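Mandelate racemase/muconate lactonizing enzyme, C-terminal domain protein (Paracoccus denitrificans, PDB 4DWD) binds magnesium and, as a member of the mandelate racemase/muconate lactonizing enzyme family, may act as a hydro-lyase. Local coordinates at residues B[150-162]-B[320-332]. Sequence-based numbering, arbitrary orientation.
Sequences RVEAEQPAAVKIR and TKPVELADRWDRG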
# COMPACT_ATOMS: atom_id res chain seq x y z
N ARG B 150 -32.71 -33.11 8.21
CA ARG B 150 -32.43 -32.67 6.84
C ARG B 150 -31.41 -33.61 6.19
O ARG B 150 -31.53 -33.97 5.02
CB ARG B 150 -31.90 -31.23 6.81
CG ARG B 150 -32.84 -30.14 7.32
CD ARG B 150 -33.86 -29.64 6.29
NE ARG B 150 -33.26 -29.40 4.98
CZ ARG B 150 -32.81 -28.22 4.54
NH1 ARG B 150 -32.94 -27.12 5.27
NH2 ARG B 150 -32.25 -28.16 3.34
N VAL B 151 -30.39 -34.01 6.96
CA VAL B 151 -29.34 -34.88 6.43
C VAL B 151 -29.89 -36.25 6.05
O VAL B 151 -29.57 -36.78 4.98
CB VAL B 151 -28.15 -35.00 7.40
CG1 VAL B 151 -27.24 -36.17 7.01
CG2 VAL B 151 -27.37 -33.70 7.39
N GLU B 152 -30.76 -36.80 6.89
CA GLU B 152 -31.40 -38.09 6.60
C GLU B 152 -32.21 -38.00 5.30
O GLU B 152 -32.19 -38.92 4.48
CB GLU B 152 -32.30 -38.54 7.77
CG GLU B 152 -32.77 -40.00 7.70
CD GLU B 152 -33.90 -40.24 6.71
OE1 GLU B 152 -34.69 -39.30 6.42
OE2 GLU B 152 -34.02 -41.38 6.22
N ALA B 153 -32.90 -36.87 5.11
CA ALA B 153 -33.80 -36.69 3.97
C ALA B 153 -33.05 -36.43 2.66
O ALA B 153 -33.50 -36.85 1.58
CB ALA B 153 -34.78 -35.56 4.25
N GLU B 154 -31.90 -35.77 2.76
CA GLU B 154 -31.27 -35.17 1.58
C GLU B 154 -29.92 -35.76 1.19
O GLU B 154 -29.46 -35.57 0.06
CB GLU B 154 -31.17 -33.64 1.78
CG GLU B 154 -32.55 -33.00 1.92
CD GLU B 154 -32.56 -31.62 2.57
OE1 GLU B 154 -31.55 -30.89 2.51
OE2 GLU B 154 -33.62 -31.27 3.13
N GLN B 155 -29.29 -36.49 2.11
CA GLN B 155 -27.98 -37.11 1.88
C GLN B 155 -26.98 -36.14 1.23
O GLN B 155 -26.37 -36.46 0.20
CB GLN B 155 -28.12 -38.36 1.01
CG GLN B 155 -28.79 -39.54 1.71
CD GLN B 155 -28.66 -40.81 0.89
OE1 GLN B 155 -29.12 -40.88 -0.25
NE2 GLN B 155 -28.02 -41.82 1.46
N PRO B 156 -26.81 -34.94 1.83
CA PRO B 156 -26.04 -33.90 1.15
C PRO B 156 -24.53 -34.12 1.17
O PRO B 156 -24.01 -34.86 2.00
CB PRO B 156 -26.40 -32.64 1.94
CG PRO B 156 -26.60 -33.16 3.33
CD PRO B 156 -27.31 -34.47 3.14
N ALA B 157 -23.83 -33.44 0.26
CA ALA B 157 -22.38 -33.48 0.21
C ALA B 157 -21.74 -32.58 1.27
O ALA B 157 -20.55 -32.71 1.57
CB ALA B 157 -21.88 -33.11 -1.19
N ALA B 158 -22.54 -31.66 1.81
CA ALA B 158 -22.12 -30.71 2.86
C ALA B 158 -23.35 -30.20 3.60
O ALA B 158 -24.47 -30.36 3.13
CB ALA B 158 -21.33 -29.55 2.26
N VAL B 159 -23.13 -29.61 4.77
CA VAL B 159 -24.21 -29.00 5.56
C VAL B 159 -23.81 -27.57 5.90
O VAL B 159 -22.65 -27.33 6.21
CB VAL B 159 -24.43 -29.78 6.88
CG1 VAL B 159 -25.36 -29.02 7.82
CG2 VAL B 159 -24.98 -31.17 6.57
N LYS B 160 -24.75 -26.63 5.81
CA LYS B 160 -24.48 -25.27 6.29
C LYS B 160 -25.54 -24.91 7.31
O LYS B 160 -26.73 -25.06 7.03
CB LYS B 160 -24.49 -24.25 5.13
CG LYS B 160 -24.06 -22.84 5.54
CD LYS B 160 -24.02 -21.87 4.38
CE LYS B 160 -25.40 -21.31 4.09
NZ LYS B 160 -25.42 -20.53 2.81
N ILE B 161 -25.10 -24.48 8.48
CA ILE B 161 -26.01 -24.01 9.53
C ILE B 161 -26.01 -22.48 9.55
O ILE B 161 -24.96 -21.85 9.66
CB ILE B 161 -25.70 -24.63 10.92
CG1 ILE B 161 -24.20 -24.53 11.27
CG2 ILE B 161 -26.16 -26.08 10.92
CD1 ILE B 161 -23.84 -25.02 12.67
N ARG B 162 -27.20 -21.90 9.42
CA ARG B 162 -27.34 -20.44 9.32
C ARG B 162 -28.07 -19.92 10.54
O ARG B 162 -28.93 -20.60 11.09
CB ARG B 162 -28.13 -20.04 8.06
CG ARG B 162 -27.86 -20.87 6.82
CD ARG B 162 -28.37 -20.20 5.55
NE ARG B 162 -29.75 -19.75 5.72
CZ ARG B 162 -30.83 -20.51 5.53
NH1 ARG B 162 -30.71 -21.77 5.12
NH2 ARG B 162 -32.03 -20.01 5.76
N THR B 320 -16.25 -25.92 -6.39
CA THR B 320 -15.55 -26.27 -5.14
C THR B 320 -16.49 -26.58 -3.98
O THR B 320 -16.10 -27.25 -3.02
CB THR B 320 -14.62 -25.13 -4.70
OG1 THR B 320 -15.37 -23.90 -4.65
CG2 THR B 320 -13.46 -24.98 -5.67
N LYS B 321 -17.72 -26.07 -4.06
CA LYS B 321 -18.73 -26.32 -3.02
C LYS B 321 -20.02 -26.72 -3.73
O LYS B 321 -20.19 -26.41 -4.91
CB LYS B 321 -18.93 -25.06 -2.14
CG LYS B 321 -17.66 -24.51 -1.49
CD LYS B 321 -17.20 -25.31 -0.29
CE LYS B 321 -16.12 -24.59 0.51
NZ LYS B 321 -14.87 -24.30 -0.26
N PRO B 322 -20.91 -27.42 -3.03
CA PRO B 322 -22.14 -27.88 -3.65
C PRO B 322 -23.17 -26.78 -3.88
O PRO B 322 -22.99 -25.64 -3.47
CB PRO B 322 -22.69 -28.89 -2.64
CG PRO B 322 -21.55 -29.21 -1.74
CD PRO B 322 -20.76 -27.95 -1.66
N VAL B 323 -24.27 -27.15 -4.53
CA VAL B 323 -25.41 -26.27 -4.79
C VAL B 323 -26.27 -26.10 -3.53
O VAL B 323 -26.64 -27.08 -2.89
CB VAL B 323 -26.28 -26.86 -5.91
CG1 VAL B 323 -27.51 -25.99 -6.16
CG2 VAL B 323 -25.48 -27.02 -7.20
N GLU B 324 -26.61 -24.86 -3.20
CA GLU B 324 -27.44 -24.60 -2.03
C GLU B 324 -28.86 -25.16 -2.14
O GLU B 324 -29.55 -24.94 -3.15
CB GLU B 324 -27.50 -23.10 -1.73
CG GLU B 324 -28.26 -22.81 -0.44
CD GLU B 324 -28.07 -21.41 0.11
OE1 GLU B 324 -27.61 -20.51 -0.61
OE2 GLU B 324 -28.45 -21.21 1.28
N LEU B 325 -29.28 -25.88 -1.10
CA LEU B 325 -30.65 -26.34 -0.91
C LEU B 325 -31.17 -25.86 0.44
O LEU B 325 -30.87 -26.44 1.50
CB LEU B 325 -30.75 -27.87 -1.05
CG LEU B 325 -32.16 -28.45 -0.83
CD1 LEU B 325 -33.13 -27.96 -1.91
CD2 LEU B 325 -32.10 -29.97 -0.80
N ALA B 326 -31.94 -24.78 0.40
CA ALA B 326 -32.37 -24.10 1.62
C ALA B 326 -33.70 -24.62 2.19
O ALA B 326 -34.32 -25.52 1.62
CB ALA B 326 -32.40 -22.59 1.41
N ASP B 327 -34.12 -24.03 3.30
CA ASP B 327 -35.27 -24.50 4.07
C ASP B 327 -36.57 -24.50 3.29
O ASP B 327 -36.80 -23.67 2.42
CB ASP B 327 -35.46 -23.64 5.32
CG ASP B 327 -34.14 -23.35 6.03
OD1 ASP B 327 -33.37 -22.52 5.50
OD2 ASP B 327 -33.90 -23.94 7.10
N ARG B 328 -37.43 -25.45 3.63
CA ARG B 328 -38.80 -25.50 3.12
C ARG B 328 -38.88 -25.54 1.60
O ARG B 328 -39.76 -24.93 0.99
CB ARG B 328 -39.64 -24.33 3.69
CG ARG B 328 -39.74 -24.30 5.21
CD ARG B 328 -40.39 -25.56 5.77
NE ARG B 328 -41.59 -25.94 5.01
CZ ARG B 328 -42.82 -25.50 5.26
NH1 ARG B 328 -43.04 -24.65 6.26
NH2 ARG B 328 -43.83 -25.92 4.50
N TRP B 329 -37.96 -26.29 1.01
CA TRP B 329 -37.97 -26.49 -0.43
C TRP B 329 -39.22 -27.20 -0.91
O TRP B 329 -39.54 -27.14 -2.10
CB TRP B 329 -36.70 -27.18 -0.91
CG TRP B 329 -36.29 -28.43 -0.15
CD1 TRP B 329 -35.44 -28.53 0.97
CD2 TRP B 329 -36.64 -29.82 -0.49
NE1 TRP B 329 -35.29 -29.84 1.34
CE2 TRP B 329 -35.98 -30.67 0.52
CE3 TRP B 329 -37.42 -30.42 -1.47
CZ2 TRP B 329 -36.09 -32.05 0.50
CZ3 TRP B 329 -37.53 -31.81 -1.47
CH2 TRP B 329 -36.89 -32.61 -0.50
N ASP B 330 -39.94 -27.86 0.00
CA ASP B 330 -41.23 -28.48 -0.31
C ASP B 330 -42.23 -27.48 -0.89
O ASP B 330 -43.14 -27.88 -1.62
CB ASP B 330 -41.83 -29.15 0.95
CG ASP B 330 -42.16 -28.14 2.05
OD1 ASP B 330 -43.34 -28.00 2.42
OD2 ASP B 330 -41.24 -27.49 2.57
N ARG B 331 -42.06 -26.20 -0.58
CA ARG B 331 -42.99 -25.16 -1.04
C ARG B 331 -42.94 -24.95 -2.56
O ARG B 331 -43.76 -24.23 -3.11
CB ARG B 331 -42.79 -23.83 -0.30
CG ARG B 331 -41.61 -23.01 -0.80
CD ARG B 331 -41.35 -21.79 0.09
NE ARG B 331 -40.24 -20.95 -0.39
CZ ARG B 331 -38.95 -21.25 -0.26
NH1 ARG B 331 -38.58 -22.38 0.31
NH2 ARG B 331 -38.02 -20.40 -0.73
N GLY B 332 -41.97 -25.58 -3.22
CA GLY B 332 -41.93 -25.59 -4.69
C GLY B 332 -43.20 -26.16 -5.29
O GLY B 332 -43.63 -25.75 -6.38
O HOH W 1 -34.58 -26.59 7.62
O HOH W 2 -27.71 -18.90 2.47
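Strands 158-162 and 323-325 of the enolase-type C-terminal barrel flank strand 125-132, and side chains of Lys160 and Glu324 meet across it. The end of helix 140-154 meets the loop after strand 323-325. Here Arg150 grips Glu154 side-on: NE binds OE2 at 2.7 Å and NH2 binds OE1. Arg150 NH2 also reaches Leu325 O at 2.9 Å, within the guanidinium plane but above the carbonyl plane. Trp329 points NE1 at Glu154 OE2 (2.8 Å, 158°), entering from above the carboxylate plane. With CG of Trp329 between its backbone N and carbonyl carbon (chi1 49°), the indole edge faces Glu154 and one ring face takes Leu325 CD2. Glu154 OE1 also accepts from Ser130 OG. With an alanine in place of Glu154, Trp329 NE1 would probably lose its acceptor and Arg150 its side-on partner, leaving the guanidinium held by fewer bonds.

Arg162 holds Asp327 end-on, NH1 (2.8 Å) and NH2 (2.9 Å) both on OD1, with the two planes 76° apart. Asp327 OD2 accepts from Gly133 N; a long salt bridge (3.8 Å) and a water link it to Arg150 NH1. Lys160 NZ and Glu324 OE2 form a salt bridge whose direct hydrogen bond is weak (3.5 Å); a second water accepts from NZ and donates to OE2. Lys160 NZ also binds Tyr129 OH and Glu223, a metal-site residue; Glu324 OE2 also bonds Ser131 OG. The charges run Glu154, Arg150, Asp327, Arg162, alternating in sign, and probably offset one another, tying loop to helix and strand.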